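Local coordinates for protein uronate dehydrogenase (PDB 3RFX) that catalyses the NAD-dependent oxidation of uronic acids, with its cofactor bound on a Rossmann fold, at residues Q14-M26 with H182-R194. The protein carries 1 engineered substitution. Numbering follows the deposited sequence.
With NAD (nicotinamide-adenine-dinucleotide), chain D; PO4 (phosphate ion), chain F.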
loop_
_atom_site.group_PDB
_atom_site.type_symbol
_atom_site.label_atom_id
_atom_site.label_comp_id
_atom_site.label_asym_id
_atom_site.label_seq_id
_atom_site.Cartn_x
_atom_site.Cartn_y
_atom_site.Cartn_z
ATOM N N GLN A 14 -5.653 39.907 1.407
ATOM C CA GLN A 14 -6.977 39.590 0.890
ATOM C C GLN A 14 -7.747 38.603 1.773
ATOM O O GLN A 14 -8.907 38.839 2.101
ATOM C CB GLN A 14 -6.893 39.089 -0.554
ATOM C CG GLN A 14 -8.190 39.277 -1.331
ATOM C CD GLN A 14 -8.025 39.058 -2.827
ATOM O OE1 GLN A 14 -6.940 39.256 -3.383
ATOM N NE2 GLN A 14 -9.106 38.650 -3.485
ATOM N N LEU A 15 -7.110 37.504 2.160
ATOM C CA LEU A 15 -7.766 36.538 3.042
ATOM C C LEU A 15 -7.952 37.106 4.454
ATOM O O LEU A 15 -8.968 36.857 5.106
ATOM C CB LEU A 15 -6.967 35.235 3.108
ATOM C CG LEU A 15 -7.594 34.001 2.465
ATOM C CD1 LEU A 15 -8.049 34.302 1.041
ATOM C CD2 LEU A 15 -6.607 32.845 2.489
ATOM N N GLY A 16 -6.953 37.859 4.915
ATOM C CA GLY A 16 -6.999 38.501 6.220
ATOM C C GLY A 16 -8.186 39.434 6.400
ATOM O O GLY A 16 -8.817 39.447 7.458
ATOM N N ARG A 17 -8.497 40.222 5.372
ATOM C CA ARG A 17 -9.645 41.135 5.438
ATOM C C ARG A 17 -10.947 40.358 5.560
ATOM O O ARG A 17 -11.853 40.753 6.296
ATOM C CB ARG A 17 -9.685 42.075 4.220
ATOM C CG ARG A 17 -8.481 43.006 4.127
ATOM C CD ARG A 17 -8.643 44.078 3.037
ATOM N NE ARG A 17 -8.704 43.521 1.687
ATOM C CZ ARG A 17 -7.651 43.377 0.879
ATOM N NH1 ARG A 17 -6.438 43.746 1.280
ATOM N NH2 ARG A 17 -7.810 42.864 -0.339
ATOM N N VAL A 18 -11.036 39.244 4.839
ATOM C CA VAL A 18 -12.181 38.354 4.958
ATOM C C VAL A 18 -12.307 37.774 6.369
ATOM O O VAL A 18 -13.395 37.755 6.945
ATOM C CB VAL A 18 -12.081 37.175 3.963
ATOM C CG1 VAL A 18 -13.103 36.095 4.313
ATOM C CG2 VAL A 18 -12.261 37.666 2.535
ATOM N N MET A 19 -11.197 37.284 6.912
ATOM C CA MET A 19 -11.234 36.609 8.210
ATOM C C MET A 19 -11.458 37.611 9.353
ATOM O O MET A 19 -12.085 37.288 10.359
ATOM C CB MET A 19 -9.961 35.787 8.431
ATOM C CG MET A 19 -9.847 34.565 7.515
ATOM S SD MET A 19 -11.313 33.516 7.588
ATOM C CE MET A 19 -10.927 32.303 6.321
ATOM N N ARG A 20 -10.964 38.832 9.180
ATOM C CA ARG A 20 -11.228 39.885 10.158
ATOM C C ARG A 20 -12.730 40.032 10.409
ATOM O O ARG A 20 -13.162 40.244 11.543
ATOM C CB ARG A 20 -10.610 41.215 9.713
ATOM C CG ARG A 20 -10.900 42.380 10.663
ATOM C CD ARG A 20 -10.124 43.624 10.254
ATOM N NE ARG A 20 -10.348 44.739 11.172
ATOM C CZ ARG A 20 -9.615 45.850 11.187
ATOM N NH1 ARG A 20 -8.604 45.992 10.338
ATOM N NH2 ARG A 20 -9.889 46.814 12.058
ATOM N N GLU A 21 -13.530 39.905 9.352
ATOM C CA GLU A 21 -14.976 39.941 9.497
ATOM C C GLU A 21 -15.565 38.591 9.921
ATOM O O GLU A 21 -16.368 38.521 10.858
ATOM C CB GLU A 21 -15.645 40.408 8.201
ATOM C CG GLU A 21 -17.087 39.935 8.073
ATOM C CD GLU A 21 -17.645 40.107 6.673
ATOM O OE1 GLU A 21 -17.106 40.943 5.913
ATOM O OE2 GLU A 21 -18.626 39.405 6.334
ATOM N N ARG A 22 -15.168 37.522 9.233
ATOM C CA ARG A 22 -15.823 36.224 9.404
ATOM C C ARG A 22 -15.507 35.517 10.729
ATOM O O ARG A 22 -16.335 34.752 11.235
ATOM C CB ARG A 22 -15.492 35.296 8.230
ATOM C CG ARG A 22 -16.071 35.730 6.885
ATOM C CD ARG A 22 -17.593 35.705 6.891
ATOM N NE ARG A 22 -18.128 34.379 7.196
ATOM C CZ ARG A 22 -18.325 33.420 6.292
ATOM N NH1 ARG A 22 -18.020 33.629 5.013
ATOM N NH2 ARG A 22 -18.822 32.247 6.668
ATOM N N LEU A 23 -14.320 35.753 11.280
ATOM C CA LEU A 23 -13.911 35.065 12.518
ATOM C C LEU A 23 -14.235 35.850 13.790
ATOM O O LEU A 23 -13.945 35.391 14.896
ATOM C CB LEU A 23 -12.416 34.733 12.491
ATOM C CG LEU A 23 -11.948 33.872 11.312
ATOM C CD1 LEU A 23 -10.479 33.529 11.462
ATOM C CD2 LEU A 23 -12.798 32.623 11.200
ATOM N N ALA A 24 -14.828 37.030 13.630
ATOM C CA ALA A 24 -15.196 37.866 14.770
ATOM C C ALA A 24 -16.002 37.120 15.843
ATOM O O ALA A 24 -15.717 37.253 17.031
ATOM C CB ALA A 24 -15.941 39.119 14.302
ATOM N N PRO A 25 -17.005 36.328 15.433
ATOM C CA PRO A 25 -17.827 35.590 16.402
ATOM C C PRO A 25 -17.077 34.514 17.199
ATOM O O PRO A 25 -17.641 33.974 18.147
ATOM C CB PRO A 25 -18.888 34.922 15.520
ATOM C CG PRO A 25 -18.927 35.744 14.278
ATOM C CD PRO A 25 -17.518 36.184 14.060
ATOM N N MET A 26 -15.839 34.207 16.827
ATOM C CA MET A 26 -15.106 33.130 17.485
ATOM C C MET A 26 -14.428 33.536 18.789
ATOM O O MET A 26 -14.030 32.676 19.571
ATOM C CB MET A 26 -14.048 32.548 16.551
ATOM C CG MET A 26 -14.610 31.745 15.393
ATOM S SD MET A 26 -13.269 30.819 14.626
ATOM C CE MET A 26 -12.884 29.641 15.930
ATOM N N HIS A 182 -14.873 30.755 0.969
ATOM C CA HIS A 182 -14.756 31.431 2.257
ATOM C C HIS A 182 -15.500 30.662 3.343
ATOM O O HIS A 182 -14.950 30.423 4.424
ATOM C CB HIS A 182 -15.276 32.868 2.170
ATOM C CG HIS A 182 -14.439 33.754 1.308
ATOM N ND1 HIS A 182 -14.902 34.946 0.794
ATOM C CD2 HIS A 182 -13.169 33.618 0.859
ATOM C CE1 HIS A 182 -13.950 35.511 0.076
ATOM N NE2 HIS A 182 -12.889 34.727 0.098
ATOM N N ASP A 183 -16.733 30.259 3.052
ATOM C CA ASP A 183 -17.532 29.498 4.013
ATOM C C ASP A 183 -16.820 28.232 4.488
ATOM O O ASP A 183 -16.859 27.902 5.676
ATOM C CB ASP A 183 -18.885 29.100 3.424
ATOM C CG ASP A 183 -19.901 30.231 3.453
ATOM O OD1 ASP A 183 -19.613 31.302 4.029
ATOM O OD2 ASP A 183 -20.997 30.033 2.896
ATOM N N ASP A 184 -16.205 27.503 3.561
ATOM C CA ASP A 184 -15.552 26.238 3.926
ATOM C C ASP A 184 -14.252 26.445 4.697
ATOM O O ASP A 184 -13.903 25.639 5.557
ATOM C CB ASP A 184 -15.337 25.340 2.694
ATOM C CG ASP A 184 -16.631 24.706 2.202
ATOM O OD1 ASP A 184 -17.562 24.528 3.010
ATOM O OD2 ASP A 184 -16.724 24.368 1.003
ATOM N N PHE A 185 -13.532 27.530 4.414
ATOM C CA PHE A 185 -12.320 27.814 5.172
ATOM C C PHE A 185 -12.718 28.246 6.589
ATOM O O PHE A 185 -12.110 27.829 7.573
ATOM C CB PHE A 185 -11.464 28.877 4.473
ATOM C CG PHE A 185 -10.050 28.958 4.981
ATOM C CD1 PHE A 185 -9.598 28.112 5.989
ATOM C CD2 PHE A 185 -9.169 29.881 4.450
ATOM C CE1 PHE A 185 -8.304 28.194 6.455
ATOM C CE2 PHE A 185 -7.864 29.970 4.916
ATOM C CZ PHE A 185 -7.431 29.122 5.921
ATOM N N VAL A 186 -13.766 29.056 6.689
ATOM C CA VAL A 186 -14.265 29.462 7.998
ATOM C C VAL A 186 -14.696 28.250 8.830
ATOM O O VAL A 186 -14.325 28.132 9.997
ATOM C CB VAL A 186 -15.410 30.477 7.884
ATOM C CG1 VAL A 186 -16.055 30.717 9.258
ATOM C CG2 VAL A 186 -14.870 31.785 7.302
ATOM N N SER A 187 -15.464 27.346 8.233
ATOM C CA SER A 187 -15.910 26.169 8.972
ATOM C C SER A 187 -14.734 25.266 9.350
ATOM O O SER A 187 -14.753 24.629 10.405
ATOM C CB SER A 187 -16.980 25.392 8.203
ATOM O OG SER A 187 -16.435 24.834 7.024
ATOM N N LEU A 188 -13.702 25.216 8.510
ATOM C CA LEU A 188 -12.517 24.426 8.855
ATOM C C LEU A 188 -11.838 25.014 10.089
ATOM O O LEU A 188 -11.449 24.292 11.015
ATOM C CB LEU A 188 -11.522 24.373 7.685
ATOM C CG LEU A 188 -10.163 23.758 8.042
ATOM C CD1 LEU A 188 -10.325 22.292 8.462
ATOM C CD2 LEU A 188 -9.160 23.898 6.898
ATOM N N ILE A 189 -11.689 26.335 10.100
ATOM C CA ILE A 189 -11.072 27.015 11.237
ATOM C C ILE A 189 -11.862 26.754 12.526
ATOM O O ILE A 189 -11.273 26.488 13.573
ATOM C CB ILE A 189 -10.898 28.529 10.972
ATOM C CG1 ILE A 189 -9.798 28.750 9.926
ATOM C CG2 ILE A 189 -10.563 29.277 12.265
ATOM C CD1 ILE A 189 -9.760 30.151 9.362
ATOM N N GLU A 190 -13.188 26.795 12.442
ATOM C CA GLU A 190 -14.027 26.492 13.605
ATOM C C GLU A 190 -13.824 25.051 14.094
ATOM O O GLU A 190 -13.736 24.792 15.300
ATOM C CB GLU A 190 -15.501 26.777 13.296
ATOM C CG GLU A 190 -15.735 28.263 12.996
ATOM C CD GLU A 190 -17.100 28.561 12.406
ATOM O OE1 GLU A 190 -17.750 27.631 11.876
ATOM O OE2 GLU A 190 -17.514 29.740 12.458
ATOM N N ALA A 191 -13.722 24.123 13.151
ATOM C CA ALA A 191 -13.507 22.718 13.474
ATOM C C ALA A 191 -12.139 22.498 14.105
ATOM O O ALA A 191 -11.998 21.692 15.026
ATOM C CB ALA A 191 -13.670 21.844 12.219
ATOM N N VAL A 192 -11.132 23.219 13.624
ATOM C CA VAL A 192 -9.781 23.060 14.156
ATOM C C VAL A 192 -9.705 23.524 15.617
ATOM O O VAL A 192 -9.095 22.854 16.463
ATOM C CB VAL A 192 -8.736 23.816 13.306
ATOM C CG1 VAL A 192 -7.405 23.940 14.069
ATOM C CG2 VAL A 192 -8.538 23.116 11.966
ATOM N N PHE A 193 -10.326 24.661 15.918
ATOM C CA PHE A 193 -10.303 25.167 17.295
ATOM C C PHE A 193 -11.209 24.412 18.275
ATOM O O PHE A 193 -10.942 24.404 19.477
ATOM C CB PHE A 193 -10.560 26.681 17.351
ATOM C CG PHE A 193 -9.408 27.500 16.843
ATOM C CD1 PHE A 193 -8.170 27.435 17.465
ATOM C CD2 PHE A 193 -9.555 28.324 15.740
ATOM C CE1 PHE A 193 -7.100 28.173 16.996
ATOM C CE2 PHE A 193 -8.488 29.071 15.272
ATOM C CZ PHE A 193 -7.260 28.991 15.897
ATOM N N ARG A 194 -12.265 23.774 17.776
ATOM C CA ARG A 194 -13.192 23.053 18.650
ATOM C C ARG A 194 -12.678 21.666 19.063
ATOM O O ARG A 194 -13.133 21.108 20.062
ATOM C CB ARG A 194 -14.566 22.900 17.985
ATOM C CG ARG A 194 -14.659 21.683 17.072
ATOM C CD ARG A 194 -15.931 21.645 16.232
ATOM N NE ARG A 194 -15.872 20.550 15.261
ATOM C CZ ARG A 194 -16.672 20.429 14.207
ATOM N NH1 ARG A 194 -17.615 21.337 13.969
ATOM N NH2 ARG A 194 -16.526 19.400 13.383
HETATM P PA NAD D . -1.657 38.238 0.757
HETATM O O1A NAD D . -0.155 38.265 -0.088
HETATM O O2A NAD D . -3.030 38.810 -0.055
HETATM O O5B NAD D . -1.623 38.432 2.474
HETATM C C5B NAD D . -0.366 38.365 3.048
HETATM C C4B NAD D . -0.123 39.358 4.186
HETATM O O4B NAD D . 1.018 39.045 4.971
HETATM C C3B NAD D . -0.017 40.747 3.732
HETATM O O3B NAD D . -1.068 41.607 3.994
HETATM C C2B NAD D . 1.385 41.130 3.962
HETATM O O2B NAD D . 1.664 42.511 4.157
HETATM C C1B NAD D . 1.781 40.230 5.080
HETATM N N9A NAD D . 3.193 40.006 5.227
HETATM C C8A NAD D . 4.120 39.678 4.214
HETATM N N7A NAD D . 5.369 39.659 4.793
HETATM C C5A NAD D . 5.221 40.005 6.154
HETATM C C6A NAD D . 6.156 40.138 7.196
HETATM N N6A NAD D . 7.539 39.934 6.935
HETATM N N1A NAD D . 5.716 40.488 8.460
HETATM C C2A NAD D . 4.379 40.708 8.715
HETATM N N3A NAD D . 3.418 40.566 7.659
HETATM C C4A NAD D . 3.870 40.222 6.410
HETATM O O3 NAD D . -1.858 36.693 0.793
HETATM P PN NAD D . -3.265 35.946 0.782
HETATM O O1N NAD D . -4.305 36.729 1.562
HETATM O O2N NAD D . -3.762 35.733 -0.642
HETATM O O5D NAD D . -3.055 34.543 1.479
HETATM P P PO4 F . -17.653 36.751 2.189
HETATM O O1 PO4 F . -17.406 35.700 1.132
HETATM O O2 PO4 F . -19.137 36.878 2.431
HETATM O O3 PO4 F . -16.976 36.349 3.475
HETATM O O4 PO4 F . -17.092 38.074 1.724
#
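Arg22 and Asp183 form a salt bridge: NH1 and NH2 both donate to one carboxylate oxygen, Arg22 NH2 2.9 Å from Asp183 OD1, the planes nearly perpendicular (85°). Bends at chi2 and chi3 fold the arginine over Val186, whose CG2 lies over the centre of one guanidinium face. Its length also lets it reach a phosphate ion, likely a crystallisation additive: NH1 donates to O3, while His182, with an N-H at its ring edge, gives a short, straight bond from ND1 to phosphate O1 (2.6 Å). Val18 lays both methyls over one face of the His182 ring, CG2 in a CH-pi contact 4.0 Å from the centroid.

Deeper in, unbranched, flexible Met19 turns at chi2 (-53°), bringing CE within 3.5 Å of Phe185 CD2 and tip to tip with Ile189. Leu15 CD2 meets the edge of the Phe185 ring, while Leu23 packs across Ile189. Beyond the helix, Met26 sets CE 3.6 Å from Phe193 CD2.

Backbone N atoms of Gln14 and Leu15 bind the NAD diphosphate at the N-terminus of helix 14-22, as in Rossmann folds. The helices cross at -61° on one face of the parallel sheet, Leu23, Ile189 and Phe193 resting on strand 67-70, Leu15 and Phe185 on strand 158-163.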